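Local structure of WlaRA, TDP-fucose-3,4-ketoisomerase (Campylobacter jejuni subsp. jejuni 81116, 5TPV) at residues Lys9-Asn12 with Ile17-Val20; Tyr38-Asp43 with Tyr98-Asp103. The protein is an isomerase of the WxcM-like family in the cupin clan, built mainly of antiparallel beta-strands and found here as a pair of subunits. All blocks are in the same frame, centred on the assembly; numbering follows the deposited sequence.

In the fold
Contact 1 comes first along the chain. It pairs residues 9-12 with 17-20 and closes the hairpin of strands 3-13 and 16-21, with only a four-residue gap between its segments. This hairpin reaches away from the body of the cupin fold toward the second subunit. Contact 2 opens after contact 1 has closed, so the two lie in series and neither nest nor cross. It brings residues 38-43 against 98-103 and spans a large part of the chain. Both its loops pass from one sheet to the other. The two contacts do not touch, and their nearest atoms are about 15 Å apart. Both meet the second subunit.

Contact 1: Lys9-Asn12 with Ile17-Val20; sequences KTIN and ILNV. With TYD (thymidine-5'-diphosphate), chain D.
Ile11 and Leu18 face each other through different first torsions. Ile11 CG1 lies beside its backbone N (chi1 -56°), and the chain then runs out extended to CD1. Leu18 CG is turned away from its own backbone N (chi1 166°). The two branches meet at Ile11 CD1 and Leu18 CD2, 4.0 Å apart. Val20 CG2 is a looser neighbour, 4.3 Å from Ile11 CD1.

Beneath them the strands form an antiparallel hydrogen-bonded pair. Ile11 N donates to Leu18 O at 2.8 Å, in a nearly straight bond. Leu18 N returns one to Ile11 O at 3.0 Å, and here the donor is tilted out of the carbonyl plane by 33°. A water that accepts from Val20 N lies close to Lys9 O, where the strands part.

The other face carries Thr10, Ile17 and Asn19. Thr10 CB packs on Ile17 CG2 at 3.6 Å. Thr10 CG2 lies alongside Asn19 OD1, which bonds Tyr38 OH of the second subunit.

Ile11, Leu18 and Val20 approach the nucleoside part of thymidine-5'-diphosphate from one side. Val20 CG2 sits over the base, 3.6 Å from C4 of the ligand. Leu18 CD2 is 3.5 Å from its C6. Polar groups holding the ligand include Lys14 of this hairpin and Arg33, Arg46 and His49 of the second subunit. The chemistry is thus divided: within a pocket shared by two subunits, the paired strands give an apolar surface for base and sugar, while Lys14 and residues of the second subunit supply polar bonds.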
ATOM      1  N   LYS B   9      -3.112  -7.464  12.660  1.00 33.64           N
ATOM      2  CA  LYS B   9      -4.426  -8.069  12.815  1.00 45.42           C
ATOM      3  C   LYS B   9      -5.013  -8.226  11.398  1.00 42.44           C
ATOM      4  O   LYS B   9      -5.141  -7.221  10.683  1.00 37.01           O
ATOM      5  CB  LYS B   9      -5.346  -7.219  13.706  1.00 52.03           C
ATOM      6  CG  LYS B   9      -6.801  -7.721  13.787  1.00 71.41           C
ATOM      7  CD  LYS B   9      -7.322  -8.079  15.191  1.00 91.56           C
ATOM      8  CE  LYS B   9      -8.063  -9.422  15.286  1.00 90.31           C
ATOM      9  NZ  LYS B   9      -8.899  -9.742  14.089  1.00 83.39           N
ATOM     10  N   THR B  10      -5.334  -9.470  11.031  1.00 37.84           N
ATOM     11  CA  THR B  10      -5.972  -9.824   9.754  1.00 38.46           C
ATOM     12  C   THR B  10      -7.468 -10.083   9.885  1.00 41.43           C
ATOM     13  O   THR B  10      -7.933 -10.609  10.915  1.00 43.04           O
ATOM     14  CB  THR B  10      -5.291 -11.030   9.113  1.00 40.60           C
ATOM     15  OG1 THR B  10      -5.535 -12.210   9.887  1.00 45.18           O
ATOM     16  CG2 THR B  10      -3.792 -10.822   8.997  1.00 44.10           C
ATOM     17  N   ILE B  11      -8.219  -9.708   8.852  1.00 43.69           N
ATOM     18  CA  ILE B  11      -9.638 -10.039   8.741  1.00 40.72           C
ATOM     19  C   ILE B  11      -9.886 -11.207   7.779  1.00 46.79           C
ATOM     20  O   ILE B  11      -9.797 -11.087   6.534  1.00 41.17           O
ATOM     21  CB  ILE B  11     -10.469  -8.815   8.348  1.00 44.54           C
ATOM     22  CG1 ILE B  11     -10.254  -7.680   9.343  1.00 35.98           C
ATOM     23  CG2 ILE B  11     -11.960  -9.148   8.379  1.00 45.39           C
ATOM     24  CD1 ILE B  11     -10.705  -6.320   8.857  1.00 38.34           C
ATOM     25  N   ASN B  12     -10.220 -12.342   8.372  1.00 41.37           N
ATOM     26  CA  ASN B  12     -10.377 -13.608   7.657  1.00 43.76           C
ATOM     27  C   ASN B  12     -11.813 -13.868   7.275  1.00 52.31           C
ATOM     28  O   ASN B  12     -12.594 -14.212   8.132  1.00 64.88           O
ATOM     29  CB  ASN B  12      -9.899 -14.738   8.558  1.00 43.86           C
ATOM     30  CG  ASN B  12      -8.441 -14.547   8.966  1.00 48.77           C
ATOM     31  OD1 ASN B  12      -8.100 -13.525   9.534  1.00 70.08           O
ATOM     32  ND2 ASN B  12      -7.580 -15.476   8.616  1.00 49.58           N
ATOM     33  N   ILE B  17      -8.080 -13.360   2.952  1.00 35.80           N
ATOM     34  CA  ILE B  17      -7.531 -12.566   4.052  1.00 31.31           C
ATOM     35  C   ILE B  17      -7.307 -11.148   3.619  1.00 36.20           C
ATOM     36  O   ILE B  17      -6.743 -10.878   2.541  1.00 38.29           O
ATOM     37  CB  ILE B  17      -6.266 -13.231   4.576  1.00 40.38           C
ATOM     38  CG1 ILE B  17      -6.534 -14.745   4.745  1.00 37.69           C
ATOM     39  CG2 ILE B  17      -5.838 -12.633   5.920  1.00 37.86           C
ATOM     40  CD1 ILE B  17      -5.357 -15.514   5.330  1.00 45.13           C
ATOM     41  N   LEU B  18      -7.809 -10.248   4.456  1.00 36.83           N
ATOM     42  CA  LEU B  18      -7.706  -8.811   4.263  1.00 37.24           C
ATOM     43  C   LEU B  18      -6.831  -8.228   5.356  1.00 37.20           C
ATOM     44  O   LEU B  18      -7.053  -8.577   6.520  1.00 32.72           O
ATOM     45  CB  LEU B  18      -9.073  -8.217   4.405  1.00 31.78           C
ATOM     46  CG  LEU B  18      -9.213  -6.709   4.575  1.00 39.97           C
ATOM     47  CD1 LEU B  18      -8.803  -5.986   3.312  1.00 40.08           C
ATOM     48  CD2 LEU B  18     -10.677  -6.375   4.885  1.00 36.10           C
ATOM     49  N   ASN B  19      -5.842  -7.406   4.979  1.00 33.43           N
ATOM     50  CA  ASN B  19      -4.998  -6.630   5.927  1.00 33.97           C
ATOM     51  C   ASN B  19      -5.224  -5.168   5.725  1.00 31.24           C
ATOM     52  O   ASN B  19      -4.898  -4.647   4.648  1.00 30.79           O
ATOM     53  CB  ASN B  19      -3.484  -6.781   5.716  1.00 37.54           C
ATOM     54  CG  ASN B  19      -2.933  -8.099   6.197  1.00 38.26           C
ATOM     55  OD1 ASN B  19      -3.664  -9.073   6.314  1.00 49.72           O
ATOM     56  ND2 ASN B  19      -1.617  -8.174   6.358  1.00 39.20           N
ATOM     57  N   VAL B  20      -5.704  -4.492   6.761  1.00 27.88           N
ATOM     58  CA  VAL B  20      -5.991  -3.058   6.634  1.00 33.59           C
ATOM     59  C   VAL B  20      -4.923  -2.202   7.312  1.00 29.00           C
ATOM     60  O   VAL B  20      -4.439  -2.540   8.401  1.00 26.72           O
ATOM     61  CB  VAL B  20      -7.392  -2.710   7.223  1.00 35.10           C
ATOM     62  CG1 VAL B  20      -7.731  -1.258   7.029  1.00 35.10           C
ATOM     63  CG2 VAL B  20      -8.496  -3.515   6.535  1.00 41.96           C
TER
HETATM   64  PA  TYD D 201     -15.988  -5.342   3.096  1.00 43.53           P
HETATM   65  O1A TYD D 201     -15.557  -4.093   2.365  1.00 34.33           O
HETATM   66  O2A TYD D 201     -17.392  -5.449   3.643  1.00 55.55           O
HETATM   67  O3A TYD D 201     -15.723  -6.606   2.135  1.00 43.79           O
HETATM   68  PB  TYD D 201     -14.911  -6.429   0.756  1.00 39.89           P
HETATM   69  O1B TYD D 201     -15.579  -5.251   0.088  1.00 33.30           O
HETATM   70  O2B TYD D 201     -15.109  -7.746   0.045  1.00 41.08           O
HETATM   71  O3B TYD D 201     -13.491  -6.168   1.201  1.00 45.09           O
HETATM   72  O5' TYD D 201     -14.955  -5.598   4.305  1.00 35.27           O
HETATM   73  C5' TYD D 201     -14.707  -6.920   4.778  1.00 40.41           C
HETATM   74  C4' TYD D 201     -14.777  -6.938   6.299  1.00 40.90           C
HETATM   75  O4' TYD D 201     -13.556  -6.429   6.844  1.00 39.20           O
HETATM   76  C3' TYD D 201     -15.912  -6.065   6.809  1.00 42.65           C
HETATM   77  O3' TYD D 201     -16.833  -6.854   7.568  1.00 49.46           O
HETATM   78  C2' TYD D 201     -15.278  -5.011   7.697  1.00 41.32           C
HETATM   79  C1' TYD D 201     -13.783  -5.293   7.683  1.00 34.36           C
HETATM   80  N1  TYD D 201     -13.065  -4.134   7.149  1.00 43.04           N
HETATM   81  C2  TYD D 201     -12.452  -3.223   8.039  1.00 42.03           C
HETATM   82  O2  TYD D 201     -12.530  -3.423   9.269  1.00 41.23           O
HETATM   83  N3  TYD D 201     -11.786  -2.150   7.589  1.00 36.03           N
HETATM   84  C4  TYD D 201     -11.684  -1.912   6.278  1.00 37.63           C
HETATM   85  O4  TYD D 201     -11.063  -0.910   5.862  1.00 36.90           O
HETATM   86  C5  TYD D 201     -12.320  -2.852   5.322  1.00 37.97           C
HETATM   87  C5M TYD D 201     -12.228  -2.618   3.837  1.00 36.98           C
HETATM   88  C6  TYD D 201     -13.001  -3.952   5.824  1.00 44.98           C
HETATM   89  O   HOH W   1      -6.640  -6.187   9.004  1.00 33.92           O

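Contact 2: Tyr38-Asp43 with Tyr98-Asp103; sequences YDFLDD and YNFSKD
Phe40 and Phe100 sit in loops of the same local shape, each directly after a residue with left-handed backbone angles, Asp39 and Asn99. Both side chains then take one rotamer, with CG beside the backbone N (chi1 -65° and -67°). The rings meet in an offset stack. Their planes differ by 6° and their centroids are 3.7 Å apart. Each ring has an atom of the other over its centre. The closest approach includes Phe40 CE1 and Phe100 CE2 at 3.4 Å. The Phe100 CB methylene also lies over the Phe40 face, 4.0 Å from the ring centroid, in a CH-pi contact. Two buried rings thus supply most of the contact.

The backbones are joined through water. One water accepts from Asp39 N at 2.7 Å. It donates to Lys102 O at 2.8 Å. A second donates to Phe40 O, and its link to Lys102 O is doubtful because it is modelled too short. A third accepts from Phe100 N at 2.9 Å and reaches Asp42 O; its oxygen lies at the edge of the Phe100 ring. Within the second loop, Ser101 OG donates to Asp103 OD2 at 2.7 Å.

Segment 38-43 leads from strand 33-38 to strand 46-51, and segment 98-103 from strand 94-98 to strand 105-110. The stack therefore joins two crossings between the sheets. Phe100 also rests on Cys65 of strand 65-70, while Phe40 packs on Ser16 of the second subunit, the first residue of that chain's strand 16-21.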
ATOM      1  N   TYR B  38       9.942  -3.962  -6.606  1.00 30.95           N
ATOM      2  CA  TYR B  38       9.812  -5.320  -7.129  1.00 31.44           C
ATOM      3  C   TYR B  38      10.774  -5.549  -8.310  1.00 31.21           C
ATOM      4  O   TYR B  38      11.507  -4.634  -8.712  1.00 29.36           O
ATOM      5  CB  TYR B  38       8.357  -5.524  -7.539  1.00 27.64           C
ATOM      6  CG  TYR B  38       7.825  -4.507  -8.558  1.00 26.81           C
ATOM      7  CD1 TYR B  38       7.845  -4.753  -9.922  1.00 30.71           C
ATOM      8  CD2 TYR B  38       7.240  -3.343  -8.135  1.00 30.52           C
ATOM      9  CE1 TYR B  38       7.394  -3.826 -10.841  1.00 24.10           C
ATOM     10  CE2 TYR B  38       6.729  -2.428  -9.030  1.00 25.50           C
ATOM     11  CZ  TYR B  38       6.827  -2.654 -10.369  1.00 23.62           C
ATOM     12  OH  TYR B  38       6.285  -1.661 -11.203  1.00 27.33           O
ATOM     13  N   ASP B  39      10.783  -6.776  -8.818  1.00 32.99           N
ATOM     14  CA  ASP B  39      11.604  -7.238  -9.958  1.00 30.87           C
ATOM     15  C   ASP B  39      13.074  -7.076  -9.679  1.00 37.18           C
ATOM     16  O   ASP B  39      13.798  -6.449 -10.459  1.00 43.52           O
ATOM     17  CB  ASP B  39      11.247  -6.512 -11.259  1.00 35.52           C
ATOM     18  CG  ASP B  39       9.980  -7.040 -11.899  1.00 44.06           C
ATOM     19  OD1 ASP B  39       9.269  -7.901 -11.321  1.00 44.93           O
ATOM     20  OD2 ASP B  39       9.700  -6.548 -12.998  1.00 49.82           O
ATOM     21  N   PHE B  40      13.479  -7.599  -8.526  1.00 38.03           N
ATOM     22  CA  PHE B  40      14.820  -7.408  -8.030  1.00 41.70           C
ATOM     23  C   PHE B  40      15.743  -8.376  -8.774  1.00 49.10           C
ATOM     24  O   PHE B  40      15.434  -9.561  -8.909  1.00 45.98           O
ATOM     25  CB  PHE B  40      14.892  -7.718  -6.537  1.00 38.38           C
ATOM     26  CG  PHE B  40      14.081  -6.786  -5.688  1.00 39.52           C
ATOM     27  CD1 PHE B  40      14.622  -5.565  -5.241  1.00 30.98           C
ATOM     28  CD2 PHE B  40      12.786  -7.118  -5.321  1.00 30.50           C
ATOM     29  CE1 PHE B  40      13.881  -4.735  -4.442  1.00 33.65           C
ATOM     30  CE2 PHE B  40      12.056  -6.299  -4.481  1.00 34.40           C
ATOM     31  CZ  PHE B  40      12.590  -5.094  -4.069  1.00 30.92           C
ATOM     32  N   LEU B  41      16.879  -7.870  -9.242  1.00 52.95           N
ATOM     33  CA  LEU B  41      17.933  -8.751  -9.776  1.00 63.92           C
ATOM     34  C   LEU B  41      18.862  -9.086  -8.617  1.00 64.26           C
ATOM     35  O   LEU B  41      18.677  -8.551  -7.505  1.00 60.79           O
ATOM     36  CB  LEU B  41      18.625  -8.098 -10.966  1.00 60.05           C
ATOM     37  CG  LEU B  41      17.583  -7.662 -12.005  1.00 63.82           C
ATOM     38  CD1 LEU B  41      18.034  -6.523 -12.921  1.00 73.86           C
ATOM     39  CD2 LEU B  41      17.116  -8.845 -12.821  1.00 63.46           C
ATOM     40  N   ASP B  42      19.820  -9.981  -8.861  1.00 72.24           N
ATOM     41  CA  ASP B  42      20.544 -10.747  -7.801  1.00 84.69           C
ATOM     42  C   ASP B  42      21.132 -10.010  -6.582  1.00 72.78           C
ATOM     43  O   ASP B  42      21.065 -10.427  -5.423  1.00 76.90           O
ATOM     44  CB  ASP B  42      21.733 -11.469  -8.454  1.00 88.34           C
ATOM     45  CG  ASP B  42      21.340 -12.790  -9.053  1.00 86.25           C
ATOM     46  OD1 ASP B  42      22.052 -13.770  -8.762  1.00 96.44           O
ATOM     47  OD2 ASP B  42      20.321 -12.850  -9.779  1.00 78.26           O
ATOM     48  N   ASP B  43      21.727  -8.886  -6.914  1.00 54.87           N
ATOM     49  CA  ASP B  43      22.672  -8.145  -6.099  1.00 62.03           C
ATOM     50  C   ASP B  43      22.054  -6.808  -5.687  1.00 45.92           C
ATOM     51  O   ASP B  43      22.749  -5.924  -5.209  1.00 47.52           O
ATOM     52  CB  ASP B  43      23.786  -7.792  -7.074  1.00 65.56           C
ATOM     53  CG  ASP B  43      23.211  -7.394  -8.444  1.00 79.21           C
ATOM     54  OD1 ASP B  43      22.131  -7.937  -8.821  1.00 66.04           O
ATOM     55  OD2 ASP B  43      23.812  -6.539  -9.130  1.00 99.74           O
ATOM     56  N   TYR B  98      18.611  -5.508   1.204  1.00 31.85           N
ATOM     57  CA  TYR B  98      19.415  -6.344   0.363  1.00 34.85           C
ATOM     58  C   TYR B  98      18.907  -7.776   0.541  1.00 36.29           C
ATOM     59  O   TYR B  98      17.942  -8.037   1.272  1.00 33.96           O
ATOM     60  CB  TYR B  98      20.880  -6.182   0.766  1.00 39.05           C
ATOM     61  CG  TYR B  98      21.098  -6.418   2.218  1.00 39.48           C
ATOM     62  CD1 TYR B  98      21.461  -7.664   2.692  1.00 42.93           C
ATOM     63  CD2 TYR B  98      20.918  -5.402   3.125  1.00 41.33           C
ATOM     64  CE1 TYR B  98      21.635  -7.902   4.054  1.00 42.60           C
ATOM     65  CE2 TYR B  98      21.101  -5.618   4.486  1.00 42.40           C
ATOM     66  CZ  TYR B  98      21.474  -6.859   4.949  1.00 44.05           C
ATOM     67  OH  TYR B  98      21.604  -7.044   6.315  1.00 40.99           O
ATOM     68  N   ASN B  99      19.532  -8.678  -0.206  1.00 38.40           N
ATOM     69  CA  ASN B  99      19.227 -10.090  -0.183  1.00 38.18           C
ATOM     70  C   ASN B  99      17.792 -10.333  -0.584  1.00 38.82           C
ATOM     71  O   ASN B  99      17.074 -11.134   0.054  1.00 34.37           O
ATOM     72  CB  ASN B  99      19.471 -10.658   1.227  1.00 42.92           C
ATOM     73  CG  ASN B  99      20.944 -10.888   1.531  1.00 50.04           C
ATOM     74  OD1 ASN B  99      21.793 -10.735   0.669  1.00 46.73           O
ATOM     75  ND2 ASN B  99      21.246 -11.240   2.784  1.00 57.35           N
ATOM     76  N   PHE B 100      17.335  -9.609  -1.594  1.00 36.23           N
ATOM     77  CA  PHE B 100      15.938  -9.785  -2.012  1.00 42.09           C
ATOM     78  C   PHE B 100      15.744 -11.084  -2.773  1.00 42.90           C
ATOM     79  O   PHE B 100      16.481 -11.311  -3.703  1.00 39.44           O
ATOM     80  CB  PHE B 100      15.565  -8.686  -3.005  1.00 36.84           C
ATOM     81  CG  PHE B 100      15.521  -7.310  -2.404  1.00 36.19           C
ATOM     82  CD1 PHE B 100      16.620  -6.473  -2.501  1.00 33.66           C
ATOM     83  CD2 PHE B 100      14.385  -6.877  -1.705  1.00 29.95           C
ATOM     84  CE1 PHE B 100      16.589  -5.189  -1.953  1.00 39.61           C
ATOM     85  CE2 PHE B 100      14.351  -5.607  -1.151  1.00 39.16           C
ATOM     86  CZ  PHE B 100      15.466  -4.754  -1.267  1.00 32.85           C
ATOM     87  N   SER B 101      14.728 -11.876  -2.477  1.00 46.59           N
ATOM     88  CA  SER B 101      14.345 -12.929  -3.411  1.00 42.16           C
ATOM     89  C   SER B 101      13.836 -12.358  -4.749  1.00 45.61           C
ATOM     90  O   SER B 101      13.457 -11.177  -4.858  1.00 35.03           O
ATOM     91  CB  SER B 101      13.347 -13.886  -2.758  1.00 43.68           C
ATOM     92  OG  SER B 101      12.113 -13.256  -2.437  1.00 40.83           O
ATOM     93  N   LYS B 102      13.865 -13.182  -5.792  1.00 43.81           N
ATOM     94  CA  LYS B 102      13.510 -12.745  -7.157  1.00 48.21           C
ATOM     95  C   LYS B 102      12.043 -12.370  -7.201  1.00 36.91           C
ATOM     96  O   LYS B 102      11.679 -11.450  -7.889  1.00 42.61           O
ATOM     97  CB  LYS B 102      13.779 -13.822  -8.233  1.00 56.14           C
ATOM     98  CG  LYS B 102      13.172 -15.208  -7.948  1.00 77.91           C
ATOM     99  CD  LYS B 102      12.457 -15.913  -9.113  1.00 85.81           C
ATOM    100  CE  LYS B 102      10.931 -15.992  -8.986  1.00 92.85           C
ATOM    101  NZ  LYS B 102      10.191 -14.804  -9.518  1.00 86.22           N
ATOM    102  N   ASP B 103      11.227 -13.077  -6.443  1.00 34.58           N
ATOM    103  CA  ASP B 103       9.802 -12.822  -6.316  1.00 36.39           C
ATOM    104  C   ASP B 103       9.436 -11.822  -5.201  1.00 39.49           C
ATOM    105  O   ASP B 103       8.252 -11.622  -4.950  1.00 37.43           O
ATOM    106  CB  ASP B 103       9.063 -14.148  -6.018  1.00 42.25           C
ATOM    107  CG  ASP B 103       9.596 -14.903  -4.801  1.00 45.06           C
ATOM    108  OD1 ASP B 103       8.965 -15.900  -4.371  1.00 58.87           O
ATOM    109  OD2 ASP B 103      10.638 -14.523  -4.251  1.00 47.96           O
TER
HETATM  110  O   HOH W   2      10.290  -9.064  -7.498  1.00 42.15           O
HETATM  111  O   HOH W   3      12.941 -10.694  -9.887  1.00 56.55           O
HETATM  112  O   HOH W   4      19.046  -8.617  -3.727  1.00 53.66           O